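Local coordinates for protein lectin CEL-I, N-acetyl-D-galactosamine-specific C-type (Cucumaria echinata, PDB 4WQQ) that binds N-acetylgalactosamine as a calcium-dependent C-type lectin in its natural form and, in this engineered version, holds mannose on a calcium ion, at residues G70-G75 with G113-T118; N20-W25 with Q131-C136; T96-G101 with G121-N126. The protein carries 3 engineered substitutions. One frame throughout, in Å; residues are numbered along the deposited sequence.

Contact 1 (G70-G75 with G113-T118); sequences GQLWIG and GQFRHT
G70 carries no side chain, and H117 CB comes against its carbonyl, 3.4 Å from G70 O, next to the antiparallel strands 71-74 and 113-116. Q71 bends at CG and brings its CB and CG against both the F115 carbonyl and the Q114 amide. Its own amide works through water: Q71 NE2 donates at 2.8 Å to a water that also accepts from H117 N and is hydrogen-bonded to H117 ND1, while Q71 OE1 accepts a hydrogen bond at 2.9 Å from a second water, itself an acceptor for Q114 NE2. L72 forms the hydrogen-bonded pair with F115, L72 N to F115 O at 3.0 Å and F115 N to L72 O at 2.8 Å. The two side chains lie side by side, pointing the same way, L72 CD2 beside F115 CD2. W73 turns the other way, onto the face it shares with Q71 and Q114. Q114 NE2 stands 3.4 Å above the W73 ring plane, toward the rim, with amide and indole 36° apart, and G113 O lies at the ring edge by CE3; W73 NE1 itself donates to T23 O. I74 N reaches G113 O at 3.2 Å along a nearly straight N-H line (174°), from above the carbonyl plane. I74 CG2 and CD1 then meet the CD1-CE1 side of F115, a ring that W123 and helix 52-65 also touch. Q114 is thus held between Q71 and W73 of the facing strand, and its OE1 accepts from both N124 and N126. N124 is a calcium and sugar ligand, which makes Q114 a second-shell residue, consistent with its fixing the N124 amide; R116, next along the same face, adds a weak hydrogen bond to the mannose.

Contact 2 (N20-W25 with Q131-C136); sequences NTLTTW and QAKYMC
K133 NZ donates to N20 OD1 at 2.9 Å, lying in the plane of the asparagine carbonyl and nearly in line with it (C=O...N 160°). N20 CG sits anti to the backbone N (chi1 -164°), which swings the amide back to the lysine although CB itself leaves the other strand. The same ammonium forms a salt bridge with D66 and a hydrogen bond with Q68, so three oxygens grip it. Along the backbone, T23 and A132 make the antiparallel hydrogen-bonded pair: T23 N to A132 O and A132 N to T23 O are both 2.9 Å. T23 O also accepts the indole N-H of W73, and Q131 CA makes a CA-H...O contact to it at 3.1 Å. This is the pairing of the first and last long strands that brings the N- and C-terminal strands of the C-type lectin domain together. T24 follows as N-cap of helix 25-34, its OG1 taking the N-H of N27, and the disulfide C32-C136 ties that helix to strand 132-140. Away from this pair, L22 presses CD2 onto the backbone of A132, 3.5 Å from A132 CA, a tight contact, and its CG rests against K133 CE at 4.0 Å. The Q131 chain, extended beyond CG, brings Q131 NE2 to 3.5 Å from T23 CA. On the buried side T23 CG2 meets Y134 CD1 at 3.7 Å. T21 O faces the edge of the Y134 ring near its plane, and A28, E31 and C32 of helix 25-34 touch the Y134 side chain as well.

Contact 3 (T96-G101 with G121-N126); sequences TKWAGG and GAWNDN. With CA (calcium ion), chain F; MAN (alpha-D-mannopyranose), chain H.
W98 and W123 pack edge-to-face, the six-membered ring of W123 pointing its edge at the five-membered ring of W98 with the planes 79° apart. W123 opens the Trp-Asn-Asp (WND) motif of the C-type lectin domain, and segment 96-101 belongs to the long loop leading to the calcium site. The tight part is built round W123. W123 N donates to K97 O at 2.8 Å, almost straight (171°), and A99 N returns to W123 O at 2.8 Å on a lone pair. The K97 backbone lies over the indole: K97 N is 3.5 Å above the ring plane, over its centre, and is buried without a polar partner, while K97 CB makes a CH-pi contact to the five-membered ring. W98 CE3 touches W123 CB at 3.6 Å, and W123 NE1 is satisfied by Q55. On the solvent side, exposed T96 meets W123 through its backbone, T96 CA 3.6 Å from W123 CH2, its side chain lying farther off. The far end of the K97 chain passes A122, K97 CE 3.9 Å from A122 N. Beyond the packing, N124 and D125 hold a calcium ion completed by E110, the engineered E102 and N104, and two mannose hydroxyls. N124 CG is anti to the backbone N (chi1 177°), which carries it toward the calcium. N124 OD1 binds the metal, and N124 ND2 donates to mannose O4 at 3.0 Å.

Overall arrangement
All three contacts lie in one C-type lectin domain and reach one mixed sheet. Contact 2 closes the outermost loop, pairing strand 14-23 with strand 132-140; the segments of contacts 1 and 3 fall between its two, and alternate with each other along the chain. Strand 71-77 runs parallel to 132-140 and antiparallel to 112-116, which in turn pairs with 123-126. Contact 1 is therefore the middle link, its centre about 9 Å from that of contact 2 and about 8 Å from that of contact 3, whereas contacts 2 and 3 are about 17 Å apart between centres. The sheet thus connects the paired terminal strands of the domain to the calcium and mannose site.

Contact 1 (G70-G75 with G113-T118)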
loop_
_atom_site.group_PDB
_atom_site.type_symbol
_atom_site.label_atom_id
_atom_site.label_comp_id
_atom_site.label_asym_id
_atom_site.label_seq_id
_atom_site.Cartn_x
_atom_site.Cartn_y
_atom_site.Cartn_z
ATOM N N GLY A 70 -14.499 -13.373 -23.932
ATOM C CA GLY A 70 -14.313 -11.908 -23.940
ATOM C C GLY A 70 -12.905 -11.609 -23.662
ATOM O O GLY A 70 -12.056 -12.474 -23.675
ATOM N N GLN A 71 -12.628 -10.322 -23.472
ATOM C CA GLN A 71 -11.292 -9.856 -23.370
ATOM C C GLN A 71 -11.109 -9.069 -22.080
ATOM O O GLN A 71 -12.070 -8.757 -21.360
ATOM C CB GLN A 71 -10.924 -8.978 -24.608
ATOM C CG GLN A 71 -10.843 -9.731 -25.953
ATOM C CD GLN A 71 -12.193 -10.015 -26.547
ATOM O OE1 GLN A 71 -13.075 -9.132 -26.660
ATOM N NE2 GLN A 71 -12.400 -11.261 -26.951
ATOM N N LEU A 72 -9.844 -8.776 -21.816
ATOM C CA LEU A 72 -9.370 -8.069 -20.628
ATOM C C LEU A 72 -8.489 -6.906 -21.041
ATOM O O LEU A 72 -7.371 -7.084 -21.527
ATOM C CB LEU A 72 -8.624 -9.013 -19.708
ATOM C CG LEU A 72 -8.086 -8.423 -18.369
ATOM C CD1 LEU A 72 -9.170 -8.275 -17.333
ATOM C CD2 LEU A 72 -6.955 -9.201 -17.792
ATOM N N TRP A 73 -8.950 -5.673 -20.813
ATOM C CA TRP A 73 -8.036 -4.511 -20.996
ATOM C C TRP A 73 -6.803 -4.543 -20.156
ATOM O O TRP A 73 -6.858 -4.834 -18.937
ATOM C CB TRP A 73 -8.751 -3.211 -20.671
ATOM C CG TRP A 73 -9.933 -2.865 -21.588
ATOM C CD1 TRP A 73 -11.174 -2.535 -21.193
ATOM C CD2 TRP A 73 -9.925 -2.719 -23.025
ATOM N NE1 TRP A 73 -11.967 -2.240 -22.261
ATOM C CE2 TRP A 73 -11.247 -2.344 -23.403
ATOM C CE3 TRP A 73 -8.937 -2.881 -24.038
ATOM C CZ2 TRP A 73 -11.613 -2.117 -24.763
ATOM C CZ3 TRP A 73 -9.293 -2.663 -25.355
ATOM C CH2 TRP A 73 -10.663 -2.280 -25.704
ATOM N N ILE A 74 -5.707 -4.198 -20.803
ATOM C CA ILE A 74 -4.436 -3.924 -20.146
ATOM C C ILE A 74 -3.964 -2.533 -20.520
ATOM O O ILE A 74 -4.480 -1.899 -21.477
ATOM C CB ILE A 74 -3.369 -5.024 -20.436
ATOM C CG1 ILE A 74 -3.036 -5.019 -21.949
ATOM C CG2 ILE A 74 -3.909 -6.371 -20.021
ATOM C CD1 ILE A 74 -2.084 -6.117 -22.440
ATOM N N GLY A 75 -2.925 -2.053 -19.845
ATOM C CA GLY A 75 -2.503 -0.679 -20.004
ATOM C C GLY A 75 -1.668 -0.336 -21.231
ATOM O O GLY A 75 -0.932 0.621 -21.205
ATOM N N GLY A 113 -4.741 -2.188 -26.112
ATOM C CA GLY A 113 -4.363 -3.573 -25.871
ATOM C C GLY A 113 -5.234 -4.335 -24.875
ATOM O O GLY A 113 -5.805 -3.741 -23.970
ATOM N N GLN A 114 -5.409 -5.643 -25.091
ATOM C CA GLN A 114 -6.239 -6.470 -24.254
ATOM C C GLN A 114 -5.756 -7.941 -24.349
ATOM O O GLN A 114 -5.227 -8.349 -25.385
ATOM C CB GLN A 114 -7.741 -6.370 -24.678
ATOM C CG GLN A 114 -7.996 -6.787 -26.122
ATOM C CD GLN A 114 -9.410 -6.618 -26.652
ATOM O OE1 GLN A 114 -9.665 -7.157 -27.702
ATOM N NE2 GLN A 114 -10.289 -5.841 -26.012
ATOM N N PHE A 115 -5.947 -8.707 -23.293
ATOM C CA PHE A 115 -5.856 -10.189 -23.397
ATOM C C PHE A 115 -7.090 -10.765 -24.096
ATOM O O PHE A 115 -8.243 -10.392 -23.820
ATOM C CB PHE A 115 -5.848 -10.837 -21.997
ATOM C CG PHE A 115 -4.592 -10.649 -21.170
ATOM C CD1 PHE A 115 -3.562 -9.801 -21.505
ATOM C CD2 PHE A 115 -4.479 -11.365 -19.998
ATOM C CE1 PHE A 115 -2.468 -9.657 -20.691
ATOM C CE2 PHE A 115 -3.354 -11.281 -19.212
ATOM C CZ PHE A 115 -2.353 -10.427 -19.537
ATOM N N ARG A 116 -6.868 -11.745 -24.945
ATOM C CA ARG A 116 -7.881 -12.748 -25.278
ATOM C C ARG A 116 -8.082 -13.749 -24.130
ATOM O O ARG A 116 -7.215 -13.903 -23.288
ATOM C CB ARG A 116 -7.410 -13.535 -26.540
ATOM C CG ARG A 116 -7.153 -12.567 -27.640
ATOM C CD ARG A 116 -7.323 -13.106 -29.008
ATOM N NE ARG A 116 -8.414 -12.353 -29.615
ATOM C CZ ARG A 116 -8.373 -11.734 -30.809
ATOM N NH1 ARG A 116 -7.266 -11.754 -31.634
ATOM N NH2 ARG A 116 -9.461 -11.087 -31.181
ATOM N N HIS A 117 -9.234 -14.402 -24.118
ATOM C CA HIS A 117 -9.511 -15.389 -23.081
ATOM C C HIS A 117 -8.870 -16.742 -23.446
ATOM O O HIS A 117 -8.915 -17.662 -22.626
ATOM C CB HIS A 117 -11.008 -15.594 -22.795
ATOM C CG HIS A 117 -11.794 -16.281 -23.867
ATOM N ND1 HIS A 117 -12.219 -15.648 -25.024
ATOM C CD2 HIS A 117 -12.257 -17.566 -23.955
ATOM C CE1 HIS A 117 -12.959 -16.497 -25.730
ATOM N NE2 HIS A 117 -12.980 -17.660 -25.107
ATOM N N THR A 118 -8.260 -16.806 -24.613
ATOM C CA THR A 118 -7.657 -18.073 -25.125
ATOM C C THR A 118 -6.139 -17.951 -25.161
ATOM O O THR A 118 -5.560 -16.847 -24.998
ATOM C CB THR A 118 -8.186 -18.350 -26.513
ATOM O OG1 THR A 118 -7.947 -17.218 -27.351
ATOM C CG2 THR A 118 -9.584 -18.674 -26.471
HETATM O O HOH W 1 -13.057 -6.217 -26.726
HETATM O O HOH W 2 -11.049 -13.712 -26.604
#

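Contact 2 (N20-W25 with Q131-C136)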
loop_
_atom_site.group_PDB
_atom_site.type_symbol
_atom_site.label_atom_id
_atom_site.label_comp_id
_atom_site.label_asym_id
_atom_site.label_seq_id
_atom_site.Cartn_x
_atom_site.Cartn_y
_atom_site.Cartn_z
ATOM N N ASN A 20 -14.929 -7.033 -12.862
ATOM C CA ASN A 20 -15.736 -7.858 -13.767
ATOM C C ASN A 20 -16.899 -7.056 -14.331
ATOM O O ASN A 20 -18.053 -7.379 -14.148
ATOM C CB ASN A 20 -16.190 -9.100 -13.042
ATOM C CG ASN A 20 -16.679 -10.172 -13.988
ATOM O OD1 ASN A 20 -16.487 -10.114 -15.175
ATOM N ND2 ASN A 20 -17.273 -11.190 -13.434
ATOM N N THR A 21 -16.530 -5.989 -15.031
ATOM C CA THR A 21 -17.452 -5.003 -15.587
ATOM C C THR A 21 -16.984 -4.673 -16.945
ATOM O O THR A 21 -15.804 -4.280 -17.172
ATOM C CB THR A 21 -17.472 -3.725 -14.687
ATOM O OG1 THR A 21 -18.044 -4.046 -13.399
ATOM C CG2 THR A 21 -18.285 -2.588 -15.302
ATOM N N LEU A 22 -17.878 -4.842 -17.899
ATOM C CA LEU A 22 -17.575 -4.483 -19.248
ATOM C C LEU A 22 -17.542 -2.955 -19.428
ATOM O O LEU A 22 -18.499 -2.227 -19.045
ATOM C CB LEU A 22 -18.666 -5.079 -20.169
ATOM C CG LEU A 22 -18.530 -6.282 -21.090
ATOM C CD1 LEU A 22 -19.535 -6.076 -22.241
ATOM C CD2 LEU A 22 -17.184 -6.470 -21.720
ATOM N N THR A 23 -16.471 -2.422 -20.029
ATOM C CA THR A 23 -16.350 -1.009 -20.256
ATOM C C THR A 23 -15.326 -0.749 -21.416
ATOM O O THR A 23 -14.691 -1.651 -21.939
ATOM C CB THR A 23 -16.028 -0.194 -18.926
ATOM O OG1 THR A 23 -16.311 1.186 -19.135
ATOM C CG2 THR A 23 -14.545 -0.349 -18.497
ATOM N N THR A 24 -15.211 0.507 -21.801
ATOM C CA THR A 24 -14.249 0.957 -22.772
ATOM C C THR A 24 -12.843 1.020 -22.145
ATOM O O THR A 24 -12.710 1.095 -20.941
ATOM C CB THR A 24 -14.590 2.329 -23.311
ATOM O OG1 THR A 24 -14.638 3.273 -22.216
ATOM C CG2 THR A 24 -15.943 2.328 -24.025
ATOM N N TRP A 25 -11.834 1.013 -22.977
ATOM C CA TRP A 25 -10.474 1.113 -22.498
ATOM C C TRP A 25 -10.281 2.446 -21.742
ATOM O O TRP A 25 -9.688 2.457 -20.673
ATOM C CB TRP A 25 -9.462 1.011 -23.606
ATOM C CG TRP A 25 -8.024 0.984 -23.167
ATOM C CD1 TRP A 25 -7.257 -0.110 -22.928
ATOM C CD2 TRP A 25 -7.171 2.109 -22.946
ATOM N NE1 TRP A 25 -6.004 0.264 -22.553
ATOM C CE2 TRP A 25 -5.919 1.625 -22.576
ATOM C CE3 TRP A 25 -7.339 3.490 -23.045
ATOM C CZ2 TRP A 25 -4.831 2.484 -22.312
ATOM C CZ3 TRP A 25 -6.253 4.317 -22.809
ATOM C CH2 TRP A 25 -5.027 3.819 -22.468
ATOM N N GLN A 131 -15.474 -2.975 -25.946
ATOM C CA GLN A 131 -15.608 -3.089 -24.514
ATOM C C GLN A 131 -15.006 -4.416 -24.047
ATOM O O GLN A 131 -14.977 -5.375 -24.794
ATOM C CB GLN A 131 -17.075 -2.951 -24.072
ATOM C CG GLN A 131 -17.655 -1.594 -24.484
ATOM C CD GLN A 131 -18.752 -1.003 -23.627
ATOM O OE1 GLN A 131 -19.388 -0.007 -24.030
ATOM N NE2 GLN A 131 -19.006 -1.560 -22.495
ATOM N N ALA A 132 -14.539 -4.437 -22.792
ATOM C CA ALA A 132 -13.859 -5.530 -22.190
ATOM C C ALA A 132 -13.885 -5.362 -20.695
ATOM O O ALA A 132 -14.222 -4.281 -20.217
ATOM C CB ALA A 132 -12.412 -5.682 -22.671
ATOM N N LYS A 133 -13.493 -6.442 -19.989
ATOM C CA LYS A 133 -13.304 -6.420 -18.538
ATOM C C LYS A 133 -11.975 -5.689 -18.271
ATOM O O LYS A 133 -11.296 -5.354 -19.240
ATOM C CB LYS A 133 -13.325 -7.819 -17.955
ATOM C CG LYS A 133 -14.505 -8.637 -18.414
ATOM C CD LYS A 133 -15.848 -8.076 -17.992
ATOM C CE LYS A 133 -17.009 -8.973 -18.555
ATOM N NZ LYS A 133 -16.954 -10.348 -17.979
ATOM N N TYR A 134 -11.609 -5.422 -17.022
ATOM C CA TYR A 134 -10.316 -4.774 -16.799
ATOM C C TYR A 134 -9.674 -5.185 -15.488
ATOM O O TYR A 134 -10.300 -5.680 -14.603
ATOM C CB TYR A 134 -10.405 -3.254 -16.968
ATOM C CG TYR A 134 -11.269 -2.558 -15.955
ATOM C CD1 TYR A 134 -12.633 -2.485 -16.107
ATOM C CD2 TYR A 134 -10.682 -1.888 -14.844
ATOM C CE1 TYR A 134 -13.385 -1.801 -15.191
ATOM C CE2 TYR A 134 -11.421 -1.229 -13.927
ATOM C CZ TYR A 134 -12.777 -1.182 -14.076
ATOM O OH TYR A 134 -13.601 -0.502 -13.169
ATOM N N MET A 135 -8.387 -4.968 -15.450
ATOM C CA MET A 135 -7.588 -5.292 -14.291
ATOM C C MET A 135 -6.693 -4.085 -13.943
ATOM O O MET A 135 -5.997 -3.533 -14.816
ATOM C CB MET A 135 -6.687 -6.422 -14.729
ATOM C CG MET A 135 -5.603 -6.853 -13.797
ATOM S SD MET A 135 -6.120 -8.144 -12.699
ATOM C CE MET A 135 -6.790 -9.535 -13.716
ATOM N N CYS A 136 -6.640 -3.764 -12.667
ATOM C CA CYS A 136 -5.755 -2.726 -12.192
ATOM C C CYS A 136 -4.569 -3.298 -11.424
ATOM O O CYS A 136 -4.609 -4.454 -10.970
ATOM C CB CYS A 136 -6.490 -1.762 -11.279
ATOM S SG CYS A 136 -8.067 -1.143 -11.969
#

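Contact 3 (T96-G101 with G121-N126)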
loop_
_atom_site.group_PDB
_atom_site.type_symbol
_atom_site.label_atom_id
_atom_site.label_comp_id
_atom_site.label_asym_id
_atom_site.label_seq_id
_atom_site.Cartn_x
_atom_site.Cartn_y
_atom_site.Cartn_z
ATOM N N THR A 96 6.419 -9.004 -24.594
ATOM C CA THR A 96 5.168 -8.975 -25.397
ATOM C C THR A 96 4.587 -10.377 -25.613
ATOM O O THR A 96 5.323 -11.370 -25.622
ATOM C CB THR A 96 5.335 -8.188 -26.732
ATOM O OG1 THR A 96 6.119 -8.974 -27.662
ATOM C CG2 THR A 96 5.885 -6.800 -26.538
ATOM N N LYS A 97 3.254 -10.520 -25.726
ATOM C CA LYS A 97 2.662 -11.770 -26.069
ATOM C C LYS A 97 1.528 -11.559 -27.052
ATOM O O LYS A 97 0.419 -12.034 -26.817
ATOM C CB LYS A 97 2.166 -12.477 -24.793
ATOM C CG LYS A 97 1.951 -13.985 -24.899
ATOM C CD LYS A 97 1.119 -14.601 -23.767
ATOM C CE LYS A 97 0.517 -15.918 -24.186
ATOM N NZ LYS A 97 1.566 -16.901 -24.532
ATOM N N TRP A 98 1.826 -10.949 -28.191
ATOM C CA TRP A 98 0.804 -10.744 -29.261
ATOM C C TRP A 98 0.270 -12.016 -29.813
ATOM O O TRP A 98 1.037 -12.937 -30.100
ATOM C CB TRP A 98 1.427 -9.908 -30.358
ATOM C CG TRP A 98 1.719 -8.509 -29.945
ATOM C CD1 TRP A 98 2.935 -7.930 -29.807
ATOM C CD2 TRP A 98 0.750 -7.483 -29.659
ATOM N NE1 TRP A 98 2.795 -6.623 -29.422
ATOM C CE2 TRP A 98 1.461 -6.337 -29.305
ATOM C CE3 TRP A 98 -0.669 -7.464 -29.622
ATOM C CZ2 TRP A 98 0.824 -5.137 -28.992
ATOM C CZ3 TRP A 98 -1.288 -6.329 -29.312
ATOM C CH2 TRP A 98 -0.544 -5.151 -28.988
ATOM N N ALA A 99 -1.046 -12.137 -29.904
ATOM C CA ALA A 99 -1.628 -13.249 -30.623
ATOM C C ALA A 99 -1.198 -13.210 -32.094
ATOM O O ALA A 99 -0.774 -12.160 -32.636
ATOM C CB ALA A 99 -3.130 -13.231 -30.510
ATOM N N GLY A 100 -1.395 -14.334 -32.760
ATOM C CA GLY A 100 -1.085 -14.461 -34.177
ATOM C C GLY A 100 -1.743 -13.386 -34.974
ATOM O O GLY A 100 -2.931 -13.159 -34.825
ATOM N N GLY A 101 -0.956 -12.702 -35.787
ATOM C CA GLY A 101 -1.403 -11.562 -36.608
ATOM C C GLY A 101 -1.718 -10.238 -35.942
ATOM O O GLY A 101 -2.089 -9.266 -36.634
ATOM N N GLY A 121 -3.885 -15.917 -22.708
ATOM C CA GLY A 121 -4.079 -14.439 -22.683
ATOM C C GLY A 121 -3.347 -13.684 -23.738
ATOM O O GLY A 121 -3.055 -12.476 -23.582
ATOM N N ALA A 122 -3.034 -14.335 -24.850
ATOM C CA ALA A 122 -2.309 -13.626 -25.902
ATOM C C ALA A 122 -3.100 -12.336 -26.307
ATOM O O ALA A 122 -4.319 -12.301 -26.323
ATOM C CB ALA A 122 -2.122 -14.509 -27.134
ATOM N N TRP A 123 -2.319 -11.296 -26.601
ATOM C CA TRP A 123 -2.779 -9.944 -26.729
ATOM C C TRP A 123 -3.352 -9.640 -28.118
ATOM O O TRP A 123 -2.890 -10.151 -29.141
ATOM C CB TRP A 123 -1.642 -8.973 -26.475
ATOM C CG TRP A 123 -0.862 -9.144 -25.201
ATOM C CD1 TRP A 123 -1.114 -10.004 -24.190
ATOM C CD2 TRP A 123 0.309 -8.444 -24.854
ATOM N NE1 TRP A 123 -0.203 -9.837 -23.197
ATOM C CE2 TRP A 123 0.695 -8.888 -23.584
ATOM C CE3 TRP A 123 1.051 -7.464 -25.475
ATOM C CZ2 TRP A 123 1.787 -8.376 -22.945
ATOM C CZ3 TRP A 123 2.144 -6.945 -24.847
ATOM C CH2 TRP A 123 2.492 -7.389 -23.581
ATOM N N ASN A 124 -4.387 -8.775 -28.112
ATOM C CA ASN A 124 -4.964 -8.175 -29.280
ATOM C C ASN A 124 -5.051 -6.643 -29.063
ATOM O O ASN A 124 -5.204 -6.177 -27.923
ATOM C CB ASN A 124 -6.348 -8.714 -29.451
ATOM C CG ASN A 124 -7.063 -8.101 -30.614
ATOM O OD1 ASN A 124 -6.524 -7.938 -31.703
ATOM N ND2 ASN A 124 -8.307 -7.704 -30.366
ATOM N N ASP A 125 -4.927 -5.887 -30.149
ATOM C CA ASP A 125 -5.307 -4.498 -30.189
ATOM C C ASP A 125 -6.772 -4.362 -30.606
ATOM O O ASP A 125 -7.267 -5.061 -31.520
ATOM C CB ASP A 125 -4.356 -3.651 -31.046
ATOM C CG ASP A 125 -4.308 -4.099 -32.530
ATOM O OD1 ASP A 125 -4.682 -5.249 -32.893
ATOM O OD2 ASP A 125 -3.824 -3.301 -33.319
ATOM N N ASN A 126 -7.452 -3.418 -29.962
ATOM C CA ASN A 126 -8.844 -3.214 -30.278
ATOM C C ASN A 126 -9.146 -1.695 -30.256
ATOM O O ASN A 126 -8.276 -0.855 -29.956
ATOM C CB ASN A 126 -9.720 -4.054 -29.332
ATOM C CG ASN A 126 -11.001 -4.587 -30.003
ATOM O OD1 ASN A 126 -11.624 -3.905 -30.835
ATOM N ND2 ASN A 126 -11.432 -5.806 -29.623
HETATM CA CA CA F . -6.589 -6.371 -33.500
HETATM C C1 MAN H . -10.960 -9.893 -35.015
HETATM C C2 MAN H . -9.499 -9.660 -35.263
HETATM C C3 MAN H . -8.863 -8.747 -34.225
HETATM C C4 MAN H . -9.763 -7.539 -34.018
HETATM C C5 MAN H . -11.117 -8.062 -33.487
HETATM C C6 MAN H . -12.150 -7.027 -33.114
HETATM O O1 MAN H . -10.960 -10.790 -33.938
HETATM O O2 MAN H . -9.482 -9.000 -36.501
HETATM O O3 MAN H . -7.607 -8.329 -34.751
HETATM O O4 MAN H . -9.095 -6.698 -33.097
HETATM O O5 MAN H . -11.722 -8.731 -34.657
HETATM O O6 MAN H . -12.131 -6.256 -34.298
#